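Local coordinates for probable M18 family aminopeptidase 1 (PDB 2GLF), which probably acts as a zinc-dependent aminopeptidase of the M18 family, removing single amino acids from the N-termini of peptides, at residues 75-80 and 264-269; 112-117 and 186-191; 229-234 and 426-431. All coordinates share one frame; numbering follows the deposited sequence.

Contact 1. Residues 75-80 and 264-269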
# COMPACT_ATOMS: atom_id res chain seq x y z
N ALA A 75 43.61 -0.77 38.31
CA ALA A 75 44.36 -0.22 39.43
C ALA A 75 43.84 -0.79 40.74
O ALA A 75 42.65 -0.74 41.01
CB ALA A 75 44.25 1.29 39.45
N PHE A 76 44.74 -1.34 41.54
CA PHE A 76 44.33 -1.90 42.82
C PHE A 76 45.02 -1.22 43.99
O PHE A 76 45.99 -0.47 43.83
CB PHE A 76 44.64 -3.40 42.90
CG PHE A 76 44.10 -4.20 41.75
CD1 PHE A 76 44.92 -4.54 40.68
CD2 PHE A 76 42.76 -4.60 41.73
CE1 PHE A 76 44.42 -5.26 39.60
CE2 PHE A 76 42.26 -5.33 40.66
CZ PHE A 76 43.08 -5.66 39.59
N ARG A 77 44.47 -1.49 45.17
CA ARG A 77 45.00 -1.01 46.43
C ARG A 77 44.80 -2.21 47.34
O ARG A 77 43.89 -2.25 48.16
CB ARG A 77 44.22 0.21 46.94
CG ARG A 77 44.64 1.51 46.29
CD ARG A 77 43.96 2.70 46.92
NE ARG A 77 44.30 2.83 48.34
CZ ARG A 77 43.76 3.74 49.16
NH1 ARG A 77 42.85 4.59 48.70
NH2 ARG A 77 44.11 3.77 50.44
N VAL A 78 45.64 -3.23 47.12
CA VAL A 78 45.59 -4.45 47.91
C VAL A 78 45.94 -4.02 49.32
O VAL A 78 46.96 -3.36 49.55
CB VAL A 78 46.61 -5.48 47.41
CG1 VAL A 78 46.57 -6.70 48.28
CG2 VAL A 78 46.28 -5.85 45.97
N VAL A 79 45.09 -4.40 50.27
CA VAL A 79 45.28 -4.01 51.65
C VAL A 79 45.13 -5.19 52.61
O VAL A 79 45.31 -5.06 53.82
CB VAL A 79 44.27 -2.89 52.00
CG1 VAL A 79 44.29 -2.58 53.48
CG2 VAL A 79 44.63 -1.63 51.22
N ASP A 80 44.80 -6.36 52.06
CA ASP A 80 44.64 -7.55 52.88
C ASP A 80 44.81 -8.77 51.99
O ASP A 80 45.28 -8.66 50.85
CB ASP A 80 43.26 -7.58 53.53
CG ASP A 80 43.22 -8.46 54.77
OD1 ASP A 80 43.83 -9.55 54.75
OD2 ASP A 80 42.56 -8.07 55.76
N ALA A 264 39.84 6.93 49.05
CA ALA A 264 39.13 6.05 49.96
C ALA A 264 40.02 5.56 51.10
O ALA A 264 41.25 5.52 50.98
CB ALA A 264 38.56 4.87 49.18
N ASN A 265 39.38 5.21 52.22
CA ASN A 265 40.07 4.65 53.38
C ASN A 265 39.52 3.23 53.40
O ASN A 265 38.53 2.94 54.07
CB ASN A 265 39.68 5.41 54.64
CG ASN A 265 40.06 6.87 54.56
OD1 ASN A 265 41.23 7.21 54.40
ND2 ASN A 265 39.07 7.75 54.68
N PRO A 266 40.16 2.33 52.63
CA PRO A 266 39.77 0.92 52.52
C PRO A 266 39.84 0.14 53.82
O PRO A 266 40.64 0.44 54.71
CB PRO A 266 40.74 0.37 51.48
CG PRO A 266 41.17 1.59 50.72
CD PRO A 266 41.34 2.60 51.80
N GLU A 267 38.99 -0.87 53.93
CA GLU A 267 38.95 -1.73 55.10
C GLU A 267 39.17 -3.12 54.53
O GLU A 267 39.48 -4.07 55.24
CB GLU A 267 37.59 -1.63 55.78
CG GLU A 267 37.60 -2.02 57.24
CD GLU A 267 36.29 -1.69 57.93
OE1 GLU A 267 35.82 -0.53 57.80
OE2 GLU A 267 35.72 -2.58 58.60
N LYS A 268 39.01 -3.20 53.21
CA LYS A 268 39.14 -4.42 52.43
C LYS A 268 39.80 -3.98 51.12
O LYS A 268 39.60 -2.85 50.68
CB LYS A 268 37.73 -4.96 52.19
CG LYS A 268 37.59 -6.13 51.24
CD LYS A 268 36.11 -6.44 51.04
CE LYS A 268 35.90 -7.67 50.19
NZ LYS A 268 34.45 -7.97 49.97
N SER A 269 40.61 -4.83 50.50
CA SER A 269 41.25 -4.44 49.25
C SER A 269 40.21 -3.83 48.31
O SER A 269 39.07 -4.28 48.26
CB SER A 269 41.88 -5.66 48.56
OG SER A 269 43.05 -6.10 49.22
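The side chain of Arg77 leaves the backbone with CG anti to the carbonyl carbon (chi1 -81°), and a bend at chi3 (61°) places NE; beyond it the guanidinium meets the carbonyl of Ala264. On Ser269 the first torsion (-73°) sets OG beside the backbone N, from where it meets the backbone of Val79. These two polar groups carry the contact, a worked example of side chains that fasten a loop through backbone atoms.

NH1 of Arg77 donates to Ala264 O at 2.9 Å, the oxygen lying near the guanidinium edge yet tilted out of its plane. NH2 adds a weak bond to the same oxygen. NH1 also bonds Leu261 O, so that a single nitrogen serves two carbonyls at the C-terminal end of helix 248-263, where a positive charge would be expected to be favourable. Pro266 crosses the arginine at about a right angle, its CG above the centre of the guanidinium and its CD 3.3 Å from Arg77 NH2. At the other end, Val79 N points almost straight at Ser269 OG, at 2.9 Å, while Asp80 N makes a weak bond to that hydroxyl oxygen. Val79 CG2 touches Pro266 CB more loosely at 4.4 Å.

The next residue, Ile270, is hydrogen-bonded through its backbone to Arg77 and opens strand 270-275, the antiparallel neighbour of strand 73-77. What is pinned here is thus a helix-to-strand connection where two neighbouring inner strands of the mixed sheet end and begin, a regular element of alpha/beta folds, lying away from the metal sites.

Contact 2. Residues 112-117 and 186-191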
# COMPACT_ATOMS: atom_id res chain seq x y z
N ALA A 112 40.53 15.87 -1.52
CA ALA A 112 41.16 14.80 -0.75
C ALA A 112 40.19 14.43 0.37
O ALA A 112 39.63 15.30 1.03
CB ALA A 112 42.49 15.28 -0.18
N LEU A 113 40.00 13.13 0.59
CA LEU A 113 39.06 12.68 1.61
C LEU A 113 39.57 11.55 2.50
O LEU A 113 40.39 10.73 2.09
CB LEU A 113 37.78 12.19 0.94
CG LEU A 113 36.92 13.19 0.17
CD1 LEU A 113 35.95 12.42 -0.71
CD2 LEU A 113 36.19 14.08 1.15
N PHE A 114 39.06 11.51 3.73
CA PHE A 114 39.42 10.45 4.66
C PHE A 114 38.15 9.64 4.89
O PHE A 114 37.19 10.13 5.49
CB PHE A 114 39.89 10.99 6.01
CG PHE A 114 41.26 11.58 5.99
CD1 PHE A 114 41.46 12.90 6.39
CD2 PHE A 114 42.34 10.82 5.60
CE1 PHE A 114 42.73 13.45 6.39
CE2 PHE A 114 43.62 11.36 5.59
CZ PHE A 114 43.82 12.68 5.99
N LYS A 115 38.14 8.41 4.40
CA LYS A 115 36.98 7.56 4.61
C LYS A 115 37.06 7.01 6.03
O LYS A 115 38.13 6.66 6.52
CB LYS A 115 36.97 6.39 3.62
CG LYS A 115 37.06 6.77 2.16
CD LYS A 115 36.70 5.59 1.27
CE LYS A 115 35.19 5.48 1.05
NZ LYS A 115 34.37 5.36 2.29
N THR A 116 35.92 6.94 6.71
CA THR A 116 35.93 6.40 8.05
C THR A 116 34.96 5.25 8.10
O THR A 116 34.30 4.92 7.12
CB THR A 116 35.48 7.43 9.08
OG1 THR A 116 34.08 7.66 8.94
CG2 THR A 116 36.23 8.73 8.88
N HIS A 117 34.89 4.63 9.27
CA HIS A 117 34.00 3.52 9.54
C HIS A 117 33.62 3.81 10.99
O HIS A 117 34.48 3.82 11.86
CB HIS A 117 34.75 2.21 9.42
CG HIS A 117 33.88 1.00 9.46
ND1 HIS A 117 32.96 0.79 10.46
CD2 HIS A 117 33.79 -0.07 8.63
CE1 HIS A 117 32.35 -0.37 10.26
NE2 HIS A 117 32.84 -0.91 9.15
N LEU A 186 35.85 12.86 6.13
CA LEU A 186 36.28 14.23 6.39
C LEU A 186 37.10 14.73 5.21
O LEU A 186 37.75 13.94 4.51
CB LEU A 186 37.10 14.35 7.68
CG LEU A 186 37.46 13.12 8.51
CD1 LEU A 186 38.33 13.55 9.67
CD2 LEU A 186 36.21 12.43 9.01
N ILE A 187 37.06 16.03 4.99
CA ILE A 187 37.81 16.64 3.91
C ILE A 187 39.29 16.72 4.30
O ILE A 187 39.65 17.34 5.30
CB ILE A 187 37.27 18.05 3.60
CG1 ILE A 187 35.79 17.95 3.22
CG2 ILE A 187 38.07 18.68 2.48
CD1 ILE A 187 35.15 19.26 2.85
N ALA A 188 40.15 16.07 3.52
CA ALA A 188 41.57 16.08 3.80
C ALA A 188 42.23 17.33 3.23
O ALA A 188 43.17 17.87 3.81
CB ALA A 188 42.22 14.84 3.21
N GLY A 189 41.73 17.79 2.08
CA GLY A 189 42.29 18.98 1.47
C GLY A 189 41.63 19.31 0.15
O GLY A 189 40.82 18.54 -0.36
N THR A 190 41.97 20.47 -0.40
CA THR A 190 41.40 20.91 -1.67
C THR A 190 42.42 21.56 -2.60
O THR A 190 42.14 21.74 -3.78
CB THR A 190 40.26 21.92 -1.46
OG1 THR A 190 40.78 23.09 -0.83
CG2 THR A 190 39.17 21.32 -0.59
N ILE A 191 43.59 21.92 -2.08
CA ILE A 191 44.60 22.53 -2.94
C ILE A 191 45.43 21.46 -3.66
O ILE A 191 45.93 20.53 -3.04
CB ILE A 191 45.52 23.53 -2.14
CG1 ILE A 191 46.80 23.84 -2.92
CG2 ILE A 191 45.83 23.00 -0.76
CD1 ILE A 191 47.87 22.77 -2.84
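The methyl group of Ala188 rests on one face of the Phe114 ring, and this CH-pi contact forms the apolar centre of the pairing. Ala188 CB is 3.9 Å from the ring centroid of Phe114, displaced toward the rim, with CD1, CE1 and CZ nearest. The first torsion of Phe114 sets CG anti to the carbonyl carbon (chi1 -74°), beside the backbone N, and the ring turns from there. On the same face of the sheet, Phe114 CB packs against Leu186 CG, and Thr116 CG2 meets Leu186 CD2 at 3.7 Å, those two side chains crossing at about a right angle. On the other face Leu113 CD2 approaches Ile187 CG1 more loosely, at 4.4 Å.

Outward from these groups runs the backbone pairing. Phe114 and Leu186 form an antiparallel hydrogen-bonded pair, in which Phe114 N reaches Leu186 O at 2.9 Å in the carbonyl plane; the return bond is weak. Leu113 and Ile187 follow as a non-hydrogen-bonded pair. Then the register slips by one: Ala188 and Gly189 both face Ala112, a classic beta bulge. Ala112 O accepts Ala188 N at 2.7 Å, from above the carbonyl plane, and a weak bond from Gly189 N, while Ala112 N donates to Gly189 O at 2.9 Å.

Beyond the bulge, Thr190 and Ile191 are bound through their backbone N atoms to Asp239 of a second subunit, whose Met238 packs on Phe114. Within the chain, strand 111-119 lies between strand 97-108, whose Phe100 stacks on Phe114, and outermost strand 185-189; helix 200-213 lies against Ala112 and Ala188 through Val205.

Contact 3. Residues 229-234 and 426-431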
# COMPACT_ATOMS: atom_id res chain seq x y z
N PRO A 229 34.65 14.83 18.10
CA PRO A 229 34.19 16.22 18.08
C PRO A 229 35.16 17.22 18.74
O PRO A 229 35.76 16.93 19.78
CB PRO A 229 32.84 16.16 18.79
CG PRO A 229 33.00 15.02 19.72
CD PRO A 229 33.72 13.99 18.88
N ALA A 230 35.31 18.38 18.11
CA ALA A 230 36.21 19.41 18.59
C ALA A 230 35.59 20.24 19.71
O ALA A 230 36.11 21.30 20.08
CB ALA A 230 36.62 20.31 17.44
N PHE A 231 34.48 19.76 20.26
CA PHE A 231 33.79 20.46 21.35
C PHE A 231 34.53 20.19 22.66
O PHE A 231 34.87 19.04 22.95
CB PHE A 231 32.36 19.95 21.51
CG PHE A 231 31.59 19.86 20.23
CD1 PHE A 231 30.40 19.15 20.19
CD2 PHE A 231 32.03 20.49 19.08
CE1 PHE A 231 29.65 19.07 19.02
CE2 PHE A 231 31.30 20.42 17.91
CZ PHE A 231 30.10 19.70 17.88
N SER A 232 34.77 21.23 23.45
CA SER A 232 35.43 21.04 24.74
C SER A 232 34.42 21.05 25.88
O SER A 232 33.34 21.63 25.77
CB SER A 232 36.49 22.11 24.97
OG SER A 232 37.68 21.79 24.27
N PRO A 233 34.75 20.40 27.01
CA PRO A 233 33.80 20.38 28.12
C PRO A 233 33.43 21.80 28.55
O PRO A 233 34.29 22.67 28.64
CB PRO A 233 34.56 19.62 29.21
CG PRO A 233 35.45 18.70 28.41
CD PRO A 233 35.95 19.60 27.32
N ARG A 234 32.14 22.03 28.81
CA ARG A 234 31.66 23.34 29.23
C ARG A 234 30.48 23.28 30.19
O ARG A 234 29.71 22.31 30.17
CB ARG A 234 31.22 24.16 28.01
CG ARG A 234 32.35 24.51 27.07
CD ARG A 234 33.31 25.46 27.74
NE ARG A 234 32.74 26.79 27.88
CZ ARG A 234 32.42 27.56 26.85
NH1 ARG A 234 32.62 27.12 25.62
NH2 ARG A 234 31.91 28.77 27.04
N SER A 426 25.60 11.29 21.82
CA SER A 426 25.69 12.44 20.93
C SER A 426 27.08 13.03 21.09
O SER A 426 27.81 12.69 22.02
CB SER A 426 24.65 13.49 21.33
OG SER A 426 24.93 14.00 22.62
N PRO A 427 27.48 13.92 20.17
CA PRO A 427 28.81 14.54 20.26
C PRO A 427 28.93 15.51 21.44
O PRO A 427 30.00 16.06 21.68
CB PRO A 427 28.95 15.25 18.92
CG PRO A 427 28.11 14.41 18.00
CD PRO A 427 26.89 14.16 18.85
N PHE A 428 27.84 15.70 22.17
CA PHE A 428 27.83 16.63 23.30
C PHE A 428 26.82 16.16 24.35
O PHE A 428 25.71 16.70 24.44
CB PHE A 428 27.47 18.04 22.80
CG PHE A 428 27.88 19.16 23.74
CD1 PHE A 428 29.22 19.47 23.94
CD2 PHE A 428 26.91 19.91 24.41
CE1 PHE A 428 29.59 20.51 24.79
CE2 PHE A 428 27.28 20.95 25.27
CZ PHE A 428 28.62 21.25 25.46
N GLU A 429 27.21 15.17 25.15
CA GLU A 429 26.32 14.65 26.19
C GLU A 429 26.21 15.63 27.35
O GLU A 429 27.10 16.45 27.57
CB GLU A 429 26.84 13.29 26.68
CG GLU A 429 27.03 12.28 25.57
CD GLU A 429 27.65 10.98 26.04
OE1 GLU A 429 28.60 11.03 26.86
OE2 GLU A 429 27.20 9.90 25.58
N ILE A 430 25.11 15.53 28.09
CA ILE A 430 24.86 16.41 29.22
C ILE A 430 24.68 15.62 30.52
O ILE A 430 23.95 14.62 30.56
CB ILE A 430 23.59 17.29 28.97
CG1 ILE A 430 23.99 18.73 28.63
CG2 ILE A 430 22.71 17.33 30.20
CD1 ILE A 430 24.73 18.88 27.35
N SER A 431 25.34 16.07 31.58
CA SER A 431 25.25 15.44 32.89
C SER A 431 25.14 16.55 33.93
O SER A 431 25.41 17.71 33.62
CB SER A 431 26.50 14.61 33.18
OG SER A 431 27.64 15.44 33.34
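Phe231, packed against Pro427 and Phe428, is an instructive case of one aromatic ring joining two loops without polar bonds. Its CB begins the contact, 4.0 Å from Phe428 CD1. Further out, CD1 of Phe231 lies 3.5 Å from Pro427 O and also touches Phe428 CD1, the two phenylalanine side chains crossing obliquely. CE1 then reaches Pro427 CB at 3.9 Å, the two side chains lying side by side and pointing the same way. Over the centre of one face of the Phe231 ring sits Pro229 CB, which in turn meets Pro427 CB at 4.0 Å, these prolines crossing at about a right angle. CE1 of Phe428 is the ring atom nearest Ser232 O, which lies at the ring edge. The ring of Phe231 also meets Phe231 of a second subunit, so the cluster is shared across an interface.

Pro427 follows closely on the manganese ligand His425; the side chain of Pro427 lies about 12 Å from a manganese ion. The first loop leads from strand 223-229 to strand 234-236, and the second enters strand 429-432; strand 242-245 lies between these last two in a small antiparallel sheet, while helix 13-29 packs on Pro233.

How the contacts relate
The three contacts differ in burial and in chemistry, but not in step. Contact 1 is partly buried and depends on polar side chains gripping backbone atoms, with no other subunit touching it; contacts 2 and 3 are buried, and both meet the second subunit. Contact 2 combines backbone pairing with apolar packing, whereas contact 3 is apolar packing between loops. Contact 1 belongs to the mixed sheet, contact 2 to the six-stranded antiparallel sheet. Contact 3 starts where strand 223-229 of that second sheet ends, and lies nearest the chain's centre. Contacts 2 and 3 are about 23 Å apart between centres; contact 1 is on the opposite side of the chain's centre from both.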